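Local coordinates for CADD-like protein of unknown function (Nostoc punctiforme, PDB 3B5O) that is of unknown function but resembles CADD, has a heme oxygenase-like fold and may be an oxidoreductase, at residues A[76-81]-A[189-194]; A[120-125]-A[218-223]. All blocks are in the same frame, centred on the assembly; numbering follows the deposited sequence. Where two conformers were deposited one is given.

In the fold
The chain is a bundle of helices without strands, consistent with the heme oxygenase-like (HO) clan of its family. Contact 1 joins helix 72-85 to helix 190-196. Contact 2 joins helix 118-131 to helix 204-230. Their centres lie 25 Å apart, on opposite sides of the chain's centre, and their nearest atoms are about 12 Å apart. Along the chain the order is 76-81, 120-125, 189-194, 218-223, so the two pairings interleave. Helices 190-196 and 204-230 are successive, yet each pairs with a different earlier helix. Both contacts also meet helices 38-68 and 135-163. Two helices of the C-terminal part are thereby packed against two from the first half and middle of the chain.

Contact 1 (A[76-81]-A[189-194]); sequences QELQEN and AGLRTS
Two antiparallel helices of the bundle meet here, helix 72-85 through E77 and L78 and helix 190-196 through G190, L191 and S194. The short segments run at 165° to each other, with axes 9.8 Å apart. E77 and L191 have the nearest CA atoms across them, 6.2 Å apart. The E77 side chain lies across the first turn of the other helix. Its CG is anti to the backbone N (chi1 -174°), and the chain then bends at chi2. The carboxylate rests against the backbone of G190, with E77 OE2 3.5 Å from G190 CA. Further back, E77 CB lies 3.9 Å from S194 OG. That hydroxyl stands between its backbone N and carbonyl carbon (chi1 73°). It donates to L191 O at 2.9 Å, from somewhat out of the carbonyl plane. This is side-by-side packing in an all-helical bundle, with E77 on the more open side and the leucines facing inward. The apolar part is a methyl meeting, L78 CD2 to L191 CD1 at 3.8 Å, where the side chains cross obliquely. Both leucines are buried and also touch T142 of helix 135-163. L78 touches T59 and A62 of helix 38-68 as well.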
loop_
_atom_site.group_PDB
_atom_site.type_symbol
_atom_site.label_atom_id
_atom_site.label_comp_id
_atom_site.label_asym_id
_atom_site.label_seq_id
_atom_site.Cartn_x
_atom_site.Cartn_y
_atom_site.Cartn_z
ATOM N N GLN A 76 9.521 15.349 -9.451
ATOM C CA GLN A 76 9.279 14.837 -10.789
ATOM C C GLN A 76 8.992 13.337 -10.770
ATOM O O GLN A 76 8.063 12.875 -11.427
ATOM C CB GLN A 76 10.470 15.130 -11.715
ATOM C CG GLN A 76 10.273 14.630 -13.143
ATOM C CD GLN A 76 9.034 15.212 -13.791
ATOM O OE1 GLN A 76 8.822 16.422 -13.759
ATOM N NE2 GLN A 76 8.192 14.352 -14.359
ATOM N N GLU A 77 9.786 12.576 -10.018
ATOM C CA GLU A 77 9.568 11.133 -9.904
ATOM C C GLU A 77 8.180 10.852 -9.312
ATOM O O GLU A 77 7.468 9.970 -9.769
ATOM C CB GLU A 77 10.627 10.479 -9.031
ATOM C CG GLU A 77 10.557 8.968 -8.980
ATOM C CD GLU A 77 10.940 8.289 -10.303
ATOM O OE1 GLU A 77 11.609 8.927 -11.136
ATOM O OE2 GLU A 77 10.561 7.114 -10.497
ATOM N N LEU A 78 7.799 11.626 -8.299
ATOM C CA LEU A 78 6.485 11.426 -7.666
ATOM C C LEU A 78 5.350 11.775 -8.618
ATOM O O LEU A 78 4.329 11.097 -8.646
ATOM C CB LEU A 78 6.378 12.206 -6.363
ATOM C CG LEU A 78 7.299 11.672 -5.272
ATOM C CD1 LEU A 78 7.275 12.623 -4.085
ATOM C CD2 LEU A 78 6.929 10.249 -4.863
ATOM N N GLN A 79 5.531 12.803 -9.439
ATOM C CA GLN A 79 4.544 13.080 -10.480
ATOM C C GLN A 79 4.386 11.923 -11.453
ATOM O O GLN A 79 3.265 11.568 -11.828
ATOM C CB GLN A 79 4.878 14.369 -11.245
ATOM C CG GLN A 79 3.805 14.760 -12.253
ATOM C CD GLN A 79 2.504 15.167 -11.591
ATOM O OE1 GLN A 79 1.476 14.471 -11.706
ATOM N NE2 GLN A 79 2.538 16.272 -10.869
ATOM N N GLU A 80 5.498 11.322 -11.857
ATOM C CA GLU A 80 5.403 10.160 -12.729
ATOM C C GLU A 80 4.645 9.006 -12.055
ATOM O O GLU A 80 3.831 8.342 -12.698
ATOM C CB GLU A 80 6.791 9.742 -13.233
ATOM C CG GLU A 80 7.425 10.818 -14.127
ATOM C CD GLU A 80 8.817 10.452 -14.605
ATOM O OE1 GLU A 80 9.104 9.239 -14.714
ATOM O OE2 GLU A 80 9.613 11.385 -14.884
ATOM N N ASN A 81 4.893 8.770 -10.756
ATOM C CA ASN A 81 4.165 7.730 -10.019
ATOM C C ASN A 81 2.674 8.016 -10.058
ATOM O O ASN A 81 1.872 7.132 -10.351
ATOM C CB ASN A 81 4.563 7.658 -8.533
ATOM C CG ASN A 81 5.954 7.096 -8.292
ATOM O OD1 ASN A 81 6.387 7.014 -7.145
ATOM N ND2 ASN A 81 6.643 6.715 -9.337
ATOM N N ALA A 189 13.669 1.897 -8.179
ATOM C CA ALA A 189 14.982 2.511 -8.125
ATOM C C ALA A 189 14.854 4.007 -8.312
ATOM O O ALA A 189 15.635 4.774 -7.756
ATOM C CB ALA A 189 15.892 1.920 -9.201
ATOM N N GLY A 190 13.860 4.409 -9.104
ATOM C CA GLY A 190 13.656 5.803 -9.469
ATOM C C GLY A 190 13.466 6.698 -8.263
ATOM O O GLY A 190 14.067 7.776 -8.181
ATOM N N LEU A 191 12.636 6.261 -7.318
ATOM C CA LEU A 191 12.409 7.070 -6.116
ATOM C C LEU A 191 13.665 7.123 -5.256
ATOM O O LEU A 191 14.092 8.205 -4.865
ATOM C CB LEU A 191 11.199 6.573 -5.307
ATOM C CG LEU A 191 10.786 7.484 -4.142
ATOM C CD1 LEU A 191 10.481 8.945 -4.589
ATOM C CD2 LEU A 191 9.601 6.855 -3.359
ATOM N N ARG A 192 14.289 5.974 -4.999
ATOM C CA ARG A 192 15.512 5.943 -4.210
ATOM C C ARG A 192 16.590 6.826 -4.823
ATOM O O ARG A 192 17.197 7.619 -4.119
ATOM C CB ARG A 192 16.048 4.503 -4.036
ATOM C CG ARG A 192 17.466 4.435 -3.450
ATOM C CD ARG A 192 17.911 2.995 -3.174
ATOM N NE ARG A 192 17.895 2.164 -4.373
ATOM C CZ ARG A 192 18.810 2.200 -5.342
ATOM N NH1 ARG A 192 19.841 3.036 -5.286
ATOM N NH2 ARG A 192 18.681 1.392 -6.392
ATOM N N THR A 193 16.826 6.688 -6.126
ATOM C CA THR A 193 17.900 7.445 -6.763
ATOM C C THR A 193 17.604 8.934 -6.765
ATOM O O THR A 193 18.519 9.738 -6.583
ATOM C CB THR A 193 18.216 6.944 -8.184
ATOM O OG1 THR A 193 17.083 7.108 -9.029
ATOM C CG2 THR A 193 18.580 5.487 -8.152
ATOM N N SER A 194 16.326 9.313 -6.900
ATOM C CA SER A 194 15.993 10.730 -6.864
ATOM C C SER A 194 16.212 11.321 -5.481
ATOM O O SER A 194 16.751 12.408 -5.350
ATOM C CB SER A 194 14.580 10.995 -7.393
ATOM O OG SER A 194 13.573 10.576 -6.501
#

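Contact 2 (A[120-125]-A[218-223]); sequences TSKLLR and MQVWWQ
L123 and T120 of helix 118-131 meet the indole of W221 on helix 204-230 in two different ways, one over its face and one at its edge. The two short segments are nearly antiparallel, at 174°, with axes 9.6 Å apart. The apolar interaction is a CH-pi contact. L123 CD2 sits over the indole, 3.6 Å from the centroid of its five-membered ring, and its closest ring atom is W221 CD2 at 3.5 Å. The leucine CG is anti to the backbone N (chi1 171°), which extends it toward W221. The polar interaction is a hydrogen bond. W221 NE1 donates to T120 OG1 over 2.9 Å, with an N-H...O angle of 168°, and the oxygen lies in the ring plane. T120 OG1 also hydrogen-bonds to Q47 OE1 on helix 38-68. F51 and Y48 of that helix touch W221 too. The third interaction is ionic and lies at the exposed side of the contact. K122 NZ forms a salt bridge with E224 OE2, just beyond segment 218-223. Its approach to V220 CG1 is at most a van der Waals contact, and it is doubtful because V220 has two conformers. The buried indole N-H is thus satisfied by T120, while the in-plane bond at the edge and the methyl over one face probably limit how far the ring can turn.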
loop_
_atom_site.group_PDB
_atom_site.type_symbol
_atom_site.label_atom_id
_atom_site.label_comp_id
_atom_site.label_asym_id
_atom_site.label_seq_id
_atom_site.Cartn_x
_atom_site.Cartn_y
_atom_site.Cartn_z
ATOM N N THR A 120 -10.010 1.264 8.814
ATOM C CA THR A 120 -9.515 1.966 7.638
ATOM C C THR A 120 -9.512 3.473 7.841
ATOM O O THR A 120 -8.560 4.162 7.442
ATOM C CB THR A 120 -10.269 1.543 6.409
ATOM O OG1 THR A 120 -10.202 0.105 6.328
ATOM C CG2 THR A 120 -9.686 2.177 5.132
ATOM N N SER A 121 -10.534 3.990 8.504
ATOM C CA SER A 121 -10.546 5.415 8.798
ATOM C C SER A 121 -9.374 5.781 9.727
ATOM O O SER A 121 -8.726 6.819 9.556
ATOM C CB SER A 121 -11.890 5.829 9.396
ATOM O OG SER A 121 -11.861 7.197 9.748
ATOM N N LYS A 122 -9.110 4.936 10.718
ATOM C CA LYS A 122 -7.989 5.154 11.615
ATOM C C LYS A 122 -6.665 5.127 10.860
ATOM O O LYS A 122 -5.798 5.971 11.094
ATOM C CB LYS A 122 -8.043 4.091 12.730
ATOM C CG LYS A 122 -6.894 4.069 13.708
ATOM C CD LYS A 122 -7.194 2.985 14.833
ATOM C CE LYS A 122 -6.071 2.649 15.746
ATOM N NZ LYS A 122 -5.012 1.933 15.050
ATOM N N LEU A 123 -6.527 4.187 9.929
ATOM C CA LEU A 123 -5.332 4.154 9.076
ATOM C C LEU A 123 -5.173 5.476 8.329
ATOM O O LEU A 123 -4.109 6.076 8.335
ATOM C CB LEU A 123 -5.451 3.037 8.043
ATOM C CG LEU A 123 -4.371 3.039 6.943
ATOM C CD1 LEU A 123 -2.995 2.656 7.492
ATOM C CD2 LEU A 123 -4.808 2.150 5.763
ATOM N N LEU A 124 -6.244 5.939 7.698
ATOM C CA LEU A 124 -6.129 7.139 6.878
ATOM C C LEU A 124 -5.793 8.367 7.714
ATOM O O LEU A 124 -5.003 9.211 7.294
ATOM C CB LEU A 124 -7.401 7.348 6.070
ATOM C CG LEU A 124 -7.706 6.262 5.030
ATOM C CD1 LEU A 124 -9.084 6.510 4.414
ATOM C CD2 LEU A 124 -6.620 6.172 3.959
ATOM N N ARG A 125 -6.352 8.462 8.920
ATOM C CA ARG A 125 -5.975 9.579 9.788
ATOM C C ARG A 125 -4.526 9.486 10.229
ATOM O O ARG A 125 -3.799 10.492 10.303
ATOM C CB ARG A 125 -6.888 9.649 10.975
ATOM C CG ARG A 125 -8.238 10.004 10.518
ATOM C CD ARG A 125 -8.849 11.039 11.372
ATOM N NE ARG A 125 -10.218 11.202 11.003
ATOM C CZ ARG A 125 -10.702 12.197 10.284
ATOM N NH1 ARG A 125 -9.906 13.144 9.771
ATOM N NH2 ARG A 125 -12.004 12.203 10.045
HETATM N N MSE A 218 0.487 0.507 8.626
HETATM C CA MSE A 218 -0.097 -0.454 7.688
HETATM C C MSE A 218 -0.268 -1.810 8.354
HETATM O O MSE A 218 -1.288 -2.489 8.160
HETATM C CB MSE A 218 0.785 -0.586 6.467
HETATM C CG MSE A 218 0.818 0.664 5.594
HETATM SE SE MSE A 218 2.075 0.572 4.158
HETATM C CE MSE A 218 1.156 -0.685 3.054
ATOM N N GLN A 219 0.719 -2.229 9.137
ATOM C CA GLN A 219 0.590 -3.500 9.844
ATOM C C GLN A 219 -0.571 -3.524 10.830
ATOM O O GLN A 219 -1.338 -4.493 10.886
ATOM C CB GLN A 219 1.909 -3.906 10.499
ATOM C CG GLN A 219 1.735 -5.106 11.431
ATOM C CD GLN A 219 2.952 -5.948 11.563
ATOM O OE1 GLN A 219 3.462 -6.462 10.582
ATOM N NE2 GLN A 219 3.412 -6.132 12.798
ATOM N N VAL A 220 -0.681 -2.466 11.625
ATOM C CA VAL A 220 -1.790 -2.321 12.551
ATOM C C VAL A 220 -3.133 -2.437 11.824
ATOM O O VAL A 220 -4.030 -3.116 12.283
ATOM C CB VAL A 220 -1.659 -1.006 13.377
ATOM C CG1 VAL A 220 -2.998 -0.608 13.985
ATOM C CG2 VAL A 220 -0.570 -1.179 14.458
ATOM N N TRP A 221 -3.243 -1.803 10.665
ATOM C CA TRP A 221 -4.461 -1.873 9.853
ATOM C C TRP A 221 -4.793 -3.285 9.429
ATOM O O TRP A 221 -5.931 -3.730 9.587
ATOM C CB TRP A 221 -4.324 -0.960 8.648
ATOM C CG TRP A 221 -5.420 -0.983 7.650
ATOM C CD1 TRP A 221 -6.720 -0.646 7.840
ATOM C CD2 TRP A 221 -5.258 -1.251 6.258
ATOM N NE1 TRP A 221 -7.399 -0.742 6.655
ATOM C CE2 TRP A 221 -6.521 -1.077 5.657
ATOM C CE3 TRP A 221 -4.161 -1.606 5.458
ATOM C CZ2 TRP A 221 -6.714 -1.218 4.287
ATOM C CZ3 TRP A 221 -4.345 -1.762 4.109
ATOM C CH2 TRP A 221 -5.627 -1.572 3.530
ATOM N N TRP A 222 -3.817 -4.005 8.906
ATOM C CA TRP A 222 -4.079 -5.393 8.510
ATOM C C TRP A 222 -4.584 -6.223 9.692
ATOM O O TRP A 222 -5.490 -7.029 9.548
ATOM C CB TRP A 222 -2.812 -6.025 7.911
ATOM C CG TRP A 222 -2.614 -5.695 6.467
ATOM C CD1 TRP A 222 -1.745 -4.793 5.924
ATOM C CD2 TRP A 222 -3.358 -6.234 5.379
ATOM N NE1 TRP A 222 -1.883 -4.752 4.556
ATOM C CE2 TRP A 222 -2.876 -5.630 4.200
ATOM C CE3 TRP A 222 -4.389 -7.183 5.288
ATOM C CZ2 TRP A 222 -3.376 -5.952 2.956
ATOM C CZ3 TRP A 222 -4.883 -7.487 4.050
ATOM C CH2 TRP A 222 -4.383 -6.878 2.906
ATOM N N GLN A 223 -3.974 -6.026 10.858
ATOM C CA GLN A 223 -4.376 -6.747 12.059
ATOM C C GLN A 223 -5.806 -6.387 12.450
ATOM O O GLN A 223 -6.630 -7.257 12.766
ATOM C CB GLN A 223 -3.396 -6.463 13.193
ATOM C CG GLN A 223 -2.009 -7.003 12.896
ATOM C CD GLN A 223 -0.954 -6.582 13.879
ATOM O OE1 GLN A 223 -1.009 -5.493 14.456
ATOM N NE2 GLN A 223 0.052 -7.463 14.069
#